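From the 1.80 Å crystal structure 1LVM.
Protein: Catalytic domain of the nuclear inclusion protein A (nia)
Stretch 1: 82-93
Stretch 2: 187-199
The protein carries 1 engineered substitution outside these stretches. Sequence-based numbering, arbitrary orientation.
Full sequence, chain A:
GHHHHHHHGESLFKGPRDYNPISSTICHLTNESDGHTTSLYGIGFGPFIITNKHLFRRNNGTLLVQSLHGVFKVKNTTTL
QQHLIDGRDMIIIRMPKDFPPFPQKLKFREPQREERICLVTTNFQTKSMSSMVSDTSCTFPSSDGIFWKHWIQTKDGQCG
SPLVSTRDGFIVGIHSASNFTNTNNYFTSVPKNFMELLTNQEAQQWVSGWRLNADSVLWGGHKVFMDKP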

ATOM      1  N   GLN A  82     -11.660  11.106   1.810  1.00 12.86           N
ATOM      2  CA  GLN A  82     -11.193   9.948   1.065  1.00 12.46           C
ATOM      3  C   GLN A  82     -11.330  10.169  -0.447  1.00 19.71           C
ATOM      4  O   GLN A  82     -12.315  10.782  -0.931  1.00 17.49           O
ATOM      5  N   HIS A  83     -10.355   9.669  -1.188  1.00 16.07           N
ATOM      6  CA  HIS A  83     -10.446   9.700  -2.642  1.00 11.93           C
ATOM      7  C   HIS A  83     -10.326   8.252  -3.107  1.00 18.38           C
ATOM      8  O   HIS A  83      -9.297   7.565  -2.923  1.00 14.37           O
ATOM      9  N   LEU A  84     -11.390   7.757  -3.703  1.00 13.57           N
ATOM     10  CA  LEU A  84     -11.421   6.344  -4.168  1.00 15.35           C
ATOM     11  C   LEU A  84     -10.771   6.148  -5.517  1.00 23.73           C
ATOM     12  O   LEU A  84     -10.965   6.966  -6.393  1.00 16.47           O
ATOM     13  N   ILE A  85     -10.009   5.050  -5.676  1.00 15.24           N
ATOM     14  CA  ILE A  85      -9.436   4.700  -6.951  1.00 12.76           C
ATOM     15  C   ILE A  85     -10.394   3.611  -7.532  1.00 14.20           C
ATOM     16  O   ILE A  85     -10.525   2.468  -7.075  1.00 14.06           O
ATOM     17  N   ASP A  86     -11.117   4.036  -8.542  1.00 21.66           N
ATOM     18  CA  ASP A  86     -12.118   3.233  -9.218  1.00 21.47           C
ATOM     19  C   ASP A  86     -11.659   1.814  -9.577  1.00 18.41           C
ATOM     20  O   ASP A  86     -10.635   1.626 -10.241  1.00 24.17           O
ATOM     21  N   GLY A  87     -12.410   0.827  -9.136  1.00 23.57           N
ATOM     22  CA  GLY A  87     -12.118  -0.545  -9.505  1.00 22.96           C
ATOM     23  C   GLY A  87     -10.876  -1.206  -8.957  1.00 28.83           C
ATOM     24  O   GLY A  87     -10.619  -2.333  -9.349  1.00 19.40           O
ATOM     25  N   ARG A  88     -10.142  -0.541  -8.057  1.00 16.42           N
ATOM     26  CA  ARG A  88      -8.849  -1.054  -7.465  1.00 20.64           C
ATOM     27  C   ARG A  88      -8.971  -1.046  -5.935  1.00 18.46           C
ATOM     28  O   ARG A  88      -9.729  -0.262  -5.363  1.00 18.14           O
ATOM     29  N   ASP A  89      -8.192  -1.896  -5.278  1.00 11.64           N
ATOM     30  CA  ASP A  89      -8.144  -1.890  -3.813  1.00 11.26           C
ATOM     31  C   ASP A  89      -7.170  -0.782  -3.407  1.00 14.17           C
ATOM     32  O   ASP A  89      -6.113  -1.048  -2.753  1.00 14.01           O
ATOM     33  N   MET A  90      -7.525   0.451  -3.694  1.00 12.54           N
ATOM     34  CA  MET A  90      -6.650   1.574  -3.339  1.00 10.14           C
ATOM     35  C   MET A  90      -7.446   2.806  -3.000  1.00 14.56           C
ATOM     36  O   MET A  90      -8.465   3.108  -3.655  1.00 15.36           O
ATOM     37  N   ILE A  91      -7.016   3.541  -1.986  1.00  8.24           N
ATOM     38  CA  ILE A  91      -7.796   4.738  -1.638  1.00 11.39           C
ATOM     39  C   ILE A  91      -6.801   5.757  -1.114  1.00 15.56           C
ATOM     40  O   ILE A  91      -5.713   5.387  -0.671  1.00 12.92           O
ATOM     41  N   ILE A  92      -7.136   7.036  -1.207  1.00 12.11           N
ATOM     42  CA  ILE A  92      -6.189   8.023  -0.606  1.00 13.44           C
ATOM     43  C   ILE A  92      -6.924   8.730   0.502  1.00 20.52           C
ATOM     44  O   ILE A  92      -8.047   9.177   0.304  1.00 15.50           O
ATOM     45  N   ILE A  93      -6.317   8.753   1.682  1.00 10.27           N
ATOM     46  CA  ILE A  93      -6.885   9.466   2.855  1.00 12.32           C
ATOM     47  C   ILE A  93      -6.224  10.820   2.967  1.00 16.74           C
ATOM     48  O   ILE A  93      -4.969  10.919   2.856  1.00 15.62           O
ATOM     49  N   PHE A 187      -0.657  -7.748  -5.877  1.00 15.58           N
ATOM     50  CA  PHE A 187      -0.652  -6.372  -5.399  1.00 15.09           C
ATOM     51  C   PHE A 187      -1.570  -5.563  -6.313  1.00 13.46           C
ATOM     52  O   PHE A 187      -1.862  -5.929  -7.460  1.00 14.34           O
ATOM     53  N   THR A 188      -2.041  -4.442  -5.790  1.00 16.72           N
ATOM     54  CA  THR A 188      -2.870  -3.572  -6.570  1.00 10.79           C
ATOM     55  C   THR A 188      -1.925  -2.594  -7.230  1.00 13.50           C
ATOM     56  O   THR A 188      -1.115  -1.924  -6.561  1.00 15.20           O
ATOM     57  N   SER A 189      -1.984  -2.552  -8.554  1.00 13.03           N
ATOM     58  CA  SER A 189      -1.158  -1.677  -9.325  1.00 12.74           C
ATOM     59  C   SER A 189      -1.469  -0.166  -9.172  1.00 12.74           C
ATOM     60  O   SER A 189      -2.618   0.274  -8.919  1.00 16.75           O
ATOM     61  N   VAL A 190      -0.412   0.630  -9.286  1.00 13.77           N
ATOM     62  CA  VAL A 190      -0.551   2.080  -9.291  1.00 11.18           C
ATOM     63  C   VAL A 190      -1.285   2.322 -10.629  1.00 12.44           C
ATOM     64  O   VAL A 190      -0.839   1.791 -11.674  1.00 17.14           O
ATOM     65  N   PRO A 191      -2.380   3.131 -10.621  1.00 15.28           N
ATOM     66  CA  PRO A 191      -3.101   3.410 -11.848  1.00 17.80           C
ATOM     67  C   PRO A 191      -2.404   4.407 -12.760  1.00 11.75           C
ATOM     68  O   PRO A 191      -1.517   5.174 -12.359  1.00 12.99           O
ATOM     69  N   LYS A 192      -2.859   4.489 -13.987  1.00 19.60           N
ATOM     70  CA  LYS A 192      -2.277   5.475 -14.906  1.00 18.66           C
ATOM     71  C   LYS A 192      -2.437   6.912 -14.367  1.00 15.51           C
ATOM     72  O   LYS A 192      -3.449   7.241 -13.730  1.00 17.02           O
ATOM     73  N   ASN A 193      -1.422   7.743 -14.617  1.00 16.43           N
ATOM     74  CA  ASN A 193      -1.386   9.156 -14.229  1.00 19.62           C
ATOM     75  C   ASN A 193      -1.606   9.417 -12.737  1.00 24.76           C
ATOM     76  O   ASN A 193      -2.246  10.407 -12.296  1.00 15.77           O
ATOM     77  N   PHE A 194      -1.024   8.531 -11.938  1.00 18.47           N
ATOM     78  CA  PHE A 194      -1.162   8.675 -10.489  1.00 18.37           C
ATOM     79  C   PHE A 194      -0.447   9.903  -9.982  1.00 18.37           C
ATOM     80  O   PHE A 194      -0.920  10.531  -9.050  1.00 14.88           O
ATOM     81  N   MET A 195       0.713  10.251 -10.550  1.00 14.83           N
ATOM     82  CA  MET A 195       1.412  11.449 -10.053  1.00 25.23           C
ATOM     83  C   MET A 195       0.517  12.673 -10.263  1.00 17.62           C
ATOM     84  O   MET A 195       0.485  13.579  -9.429  1.00 17.79           O
ATOM     85  N   GLU A 196      -0.206  12.707 -11.380  1.00 15.38           N
ATOM     86  CA  GLU A 196      -1.124  13.855 -11.624  1.00 17.80           C
ATOM     87  C   GLU A 196      -2.159  13.918 -10.477  1.00 18.16           C
ATOM     88  O   GLU A 196      -2.466  14.972  -9.904  1.00 18.15           O
ATOM     89  N   LEU A 197      -2.722  12.762 -10.167  1.00 15.81           N
ATOM     90  CA  LEU A 197      -3.732  12.721  -9.108  1.00 22.96           C
ATOM     91  C   LEU A 197      -3.182  13.222  -7.763  1.00 25.77           C
ATOM     92  O   LEU A 197      -3.865  13.939  -7.046  1.00 18.35           O
ATOM     93  N   LEU A 198      -1.950  12.847  -7.413  1.00 15.01           N
ATOM     94  CA  LEU A 198      -1.402  13.297  -6.142  1.00 12.94           C
ATOM     95  C   LEU A 198      -1.039  14.742  -6.065  1.00 22.97           C
ATOM     96  O   LEU A 198      -0.949  15.265  -4.974  1.00 19.32           O
ATOM     97  N   THR A 199      -0.796  15.363  -7.225  1.00 18.02           N
ATOM     98  CA  THR A 199      -0.325  16.751  -7.281  1.00 17.38           C
ATOM     99  C   THR A 199      -1.258  17.769  -7.912  1.00 33.47           C
ATOM    100  O   THR A 199      -0.874  18.916  -8.037  1.00 33.95           O
TER

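The first stretch folds back on itself as a hairpin, with H83 N to I92 O and I92 N to H83 O both at 2.8 Å, and a type II turn from I85 to R88 closed by R88 N to I85 O at 3.2 Å. The pairing satisfies N and O of both H83 and I92. H83, I85, R88, M90 and I92 have CA-to-CB bonds toward the second stretch, while I91 points away. From the second stretch T188, P191 and L197 point toward the first; F194 and L198 start sideways, but their ends come nearer. G87 takes a positive phi in the turn, a conformation that favours glycine.

The polar end of the contact belongs to R88. Its long side chain (chi1 m, chi2 t, chi3 t) reaches S189, whose chi1 is p, and gives three hydrogen bonds: NE to S189 OG at 3.3 Å, NE to the carbonyl S189 O at 3.0 Å, and NH2 to S189 OG at 2.9 Å, the straightest of the three. S189 OG has a further hydrogen bond elsewhere in the structure. Arginine suits this place because neighbouring N-H groups can converge on one hydroxyl while NE also serves the backbone. S189 OG lies near the guanidinium plane, where the donors point; P191 CB instead covers one face, 3.7 Å from R88 NH1, a surface with little capacity to accept hydrogen bonds. The aliphatic root of R88 is used too, its CB packing 3.7 Å from T188 CG2.

T188 (chi1 m) offers a methyl to the arginine, while its hydroxyl is met by a water and by a partner elsewhere in the structure. Water 1 accepts from the backbone D89 N at 2.8 Å and lies 2.9 Å from T188 OG1, bridging the stretches; D89 CB also approaches T188 OG1, at 3.4 Å. The D89 carboxylate, with chi1 t, finds its hydrogen-bond partners elsewhere in the structure.

Beyond this polar patch the contact is greasy. M90, extended at chi1 and chi2 (both t) and turned to m at chi3, brings SD within 4.1 Å of P191 CD and 3.9 Å of F194 CE1; a flexible, polarizable thioether fits well against an aromatic ring, here approached obliquely. I85 (m, m) sets CG2 3.8 Å from P191 CG and CD1 3.7 Å from L197 CD2, with its CD1 also at the edge of the F194 ring. I92 (m, t) packs CD1 against the helix, 3.8 Å from L197 CD2 and 3.9 Å from L198 CD2.

L197 (t, p) also places CD1 over one face of the H83 imidazole, 3.9 Å from the centroid of the H83 ring, a CH-pi contact. The histidine (chi1 t) thus offers a flat face for packing, and its ND1 is hydrogen-bonded elsewhere in the structure.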

ATOM      1  CB  GLN A  82     -12.094   8.765   1.397  1.00 13.71           C
ATOM      2  CG  GLN A  82     -12.174   8.361   2.866  1.00 13.76           C
ATOM      3  CD  GLN A  82     -13.484   7.592   3.119  1.00 11.27           C
ATOM      4  OE1 GLN A  82     -14.561   8.179   2.902  1.00 16.17           O
ATOM      5  NE2 GLN A  82     -13.413   6.268   3.498  1.00 14.94           N
ATOM      6  CB  HIS A  83      -9.368  10.568  -3.341  1.00 12.19           C
ATOM      7  CG  HIS A  83      -9.375  10.385  -4.822  1.00 16.80           C
ATOM      8  ND1 HIS A  83      -9.894  11.314  -5.699  1.00 16.95           N
ATOM      9  CD2 HIS A  83      -8.921   9.366  -5.578  1.00 15.43           C
ATOM     10  CE1 HIS A  83      -9.753  10.874  -6.940  1.00 22.98           C
ATOM     11  NE2 HIS A  83      -9.159   9.690  -6.899  1.00 20.56           N
ATOM     12  CB  LEU A  84     -12.893   5.878  -4.321  1.00 17.83           C
ATOM     13  CG  LEU A  84     -13.771   6.089  -3.097  1.00 25.52           C
ATOM     14  CD1 LEU A  84     -15.280   5.840  -3.408  1.00 28.90           C
ATOM     15  CD2 LEU A  84     -13.319   5.115  -2.113  1.00 22.62           C
ATOM     16  CB  ILE A  85      -7.981   4.072  -6.794  1.00 19.36           C
ATOM     17  CG1 ILE A  85      -7.076   4.998  -5.932  1.00 20.15           C
ATOM     18  CG2 ILE A  85      -7.355   3.871  -8.214  1.00 19.09           C
ATOM     19  CD1 ILE A  85      -6.778   6.310  -6.591  1.00 17.50           C
ATOM     20  CB  ASP A  86     -12.476   3.999 -10.522  1.00 37.11           C
ATOM     21  CG  ASP A  86     -13.902   3.790 -10.975  1.00 78.29           C
ATOM     22  OD1 ASP A  86     -14.583   2.902 -10.432  1.00 41.52           O
ATOM     23  OD2 ASP A  86     -14.336   4.534 -11.885  1.00 93.94           O
ATOM     24  CB  ARG A  88      -7.646  -0.103  -7.772  1.00 12.31           C
ATOM     25  CG  ARG A  88      -7.104  -0.222  -9.219  1.00 29.97           C
ATOM     26  CD  ARG A  88      -5.983   0.745  -9.575  1.00 23.16           C
ATOM     27  NE  ARG A  88      -5.059   0.174 -10.612  1.00 17.07           N
ATOM     28  CZ  ARG A  88      -5.292   0.260 -11.906  1.00 35.53           C
ATOM     29  NH1 ARG A  88      -6.384   0.874 -12.304  1.00 19.27           N
ATOM     30  NH2 ARG A  88      -4.438  -0.234 -12.809  1.00 50.81           N
ATOM     31  CB  ASP A  89      -7.626  -3.243  -3.313  1.00 14.25           C
ATOM     32  CG  ASP A  89      -7.489  -3.317  -1.788  1.00 17.76           C
ATOM     33  OD1 ASP A  89      -8.277  -2.644  -1.061  1.00 14.61           O
ATOM     34  OD2 ASP A  89      -6.553  -4.059  -1.336  1.00 16.56           O
ATOM     35  CB  MET A  90      -5.665   1.914  -4.520  1.00 12.37           C
ATOM     36  CG  MET A  90      -4.525   2.902  -4.088  1.00 12.24           C
ATOM     37  SD  MET A  90      -3.428   3.330  -5.449  1.00 16.39           S
ATOM     38  CE  MET A  90      -2.361   1.888  -5.310  1.00 15.25           C
ATOM     39  CB  ILE A  91      -8.824   4.343  -0.483  1.00 13.68           C
ATOM     40  CG1 ILE A  91      -9.872   5.475  -0.203  1.00 12.72           C
ATOM     41  CG2 ILE A  91      -8.079   3.980   0.838  1.00 10.25           C
ATOM     42  CD1 ILE A  91     -10.954   4.989   0.775  1.00 15.87           C
ATOM     43  CB  ILE A  92      -5.718   9.088  -1.604  1.00 15.51           C
ATOM     44  CG1 ILE A  92      -5.161   8.418  -2.851  1.00 10.95           C
ATOM     45  CG2 ILE A  92      -4.670  10.030  -0.916  1.00 12.92           C
ATOM     46  CD1 ILE A  92      -4.896   9.415  -4.032  1.00 14.02           C
ATOM     47  CB  ILE A  93      -6.490   8.734   4.105  1.00 13.05           C
ATOM     48  CG1 ILE A  93      -7.052   7.322   4.067  1.00 15.74           C
ATOM     49  CG2 ILE A  93      -6.969   9.456   5.358  1.00 15.70           C
ATOM     50  CD1 ILE A  93      -6.489   6.484   5.246  1.00 17.65           C
ATOM     51  CB  PHE A 187       0.802  -5.797  -5.352  1.00 14.00           C
ATOM     52  CG  PHE A 187       1.464  -5.529  -6.691  1.00 13.17           C
ATOM     53  CD1 PHE A 187       1.289  -4.350  -7.365  1.00 14.30           C
ATOM     54  CD2 PHE A 187       2.386  -6.487  -7.232  1.00 14.43           C
ATOM     55  CE1 PHE A 187       2.016  -4.093  -8.560  1.00 12.74           C
ATOM     56  CE2 PHE A 187       3.101  -6.251  -8.385  1.00 15.61           C
ATOM     57  CZ  PHE A 187       2.928  -5.046  -9.069  1.00 13.80           C
ATOM     58  CB  THR A 188      -3.845  -2.802  -5.641  1.00 15.06           C
ATOM     59  OG1 THR A 188      -4.736  -3.748  -5.025  1.00 14.92           O
ATOM     60  CG2 THR A 188      -4.612  -1.755  -6.408  1.00 15.23           C
ATOM     61  CB  SER A 189      -1.248  -2.039 -10.819  1.00 18.48           C
ATOM     62  OG  SER A 189      -2.580  -1.828 -11.298  1.00 15.42           O
ATOM     63  CB  VAL A 190       0.865   2.751  -9.364  1.00 17.24           C
ATOM     64  CG1 VAL A 190       0.780   4.195  -9.978  1.00 16.65           C
ATOM     65  CG2 VAL A 190       1.486   2.753  -7.909  1.00 12.06           C
ATOM     66  CB  PRO A 191      -4.458   3.936 -11.365  1.00 16.49           C
ATOM     67  CG  PRO A 191      -4.081   4.729 -10.048  1.00 15.38           C
ATOM     68  CD  PRO A 191      -2.912   3.899  -9.450  1.00 11.98           C
ATOM     69  CB  LYS A 192      -3.005   5.352 -16.243  1.00 23.50           C
ATOM     70  CG  LYS A 192      -2.518   6.265 -17.285  1.00 31.58           C
ATOM     71  CD  LYS A 192      -3.406   6.083 -18.535  1.00 55.18           C
ATOM     72  CE  LYS A 192      -2.930   6.903 -19.720  1.00 72.85           C
ATOM     73  NZ  LYS A 192      -1.537   6.550 -20.089  1.00 56.88           N
ATOM     74  CB  ASN A 193      -2.357   9.945 -15.102  1.00 19.16           C
ATOM     75  CG  ASN A 193      -1.933   9.931 -16.586  1.00 26.02           C
ATOM     76  OD1 ASN A 193      -0.758   9.713 -16.895  1.00 28.16           O
ATOM     77  ND2 ASN A 193      -2.883  10.124 -17.493  1.00 21.84           N
ATOM     78  CB  PHE A 194      -0.648   7.369  -9.811  1.00 16.15           C
ATOM     79  CG  PHE A 194      -1.064   7.198  -8.363  1.00 12.39           C
ATOM     80  CD1 PHE A 194      -2.405   7.171  -7.976  1.00 13.77           C
ATOM     81  CD2 PHE A 194      -0.073   7.094  -7.363  1.00 12.67           C
ATOM     82  CE1 PHE A 194      -2.795   7.043  -6.625  1.00 14.17           C
ATOM     83  CE2 PHE A 194      -0.431   6.963  -5.991  1.00 19.82           C
ATOM     84  CZ  PHE A 194      -1.762   6.935  -5.609  1.00 15.92           C
ATOM     85  CB  MET A 195       2.758  11.662 -10.758  1.00 18.68           C
ATOM     86  CG  MET A 195       3.833  10.573 -10.478  1.00 18.62           C
ATOM     87  SD  MET A 195       4.025  10.228  -8.741  1.00 17.95           S
ATOM     88  CE  MET A 195       4.614  11.850  -8.082  1.00 14.86           C
ATOM     89  CB  GLU A 196      -1.884  13.680 -12.960  1.00 19.85           C
ATOM     90  CG  GLU A 196      -2.634  14.971 -13.399  1.00 22.57           C
ATOM     91  CD  GLU A 196      -1.638  16.103 -13.577  1.00 41.00           C
ATOM     92  OE1 GLU A 196      -2.022  17.264 -13.313  1.00 35.88           O
ATOM     93  OE2 GLU A 196      -0.469  15.842 -13.970  1.00 27.21           O
ATOM     94  CB  LEU A 197      -4.266  11.281  -8.971  1.00 17.15           C
ATOM     95  CG  LEU A 197      -5.244  11.081  -7.799  1.00 17.63           C
ATOM     96  CD1 LEU A 197      -6.526  11.975  -8.024  1.00 15.74           C
ATOM     97  CD2 LEU A 197      -5.633   9.628  -7.786  1.00 17.42           C
ATOM     98  CB  LEU A 198      -0.106  12.502  -5.769  1.00 15.10           C
ATOM     99  CG  LEU A 198      -0.264  10.981  -5.651  1.00 16.50           C
ATOM    100  CD1 LEU A 198       1.144  10.363  -5.409  1.00 17.50           C
ATOM    101  CD2 LEU A 198      -1.153  10.597  -4.450  1.00 13.52           C
ATOM    102  CB  THR A 199       0.939  16.800  -8.060  1.00 25.34           C
ATOM    103  OG1 THR A 199       0.663  16.294  -9.383  1.00 23.16           O
ATOM    104  CG2 THR A 199       1.972  15.914  -7.406  1.00 25.52           C
TER
HETATM  105  O   HOH W   1      -7.041  -4.056  -6.732  1.00 16.99           O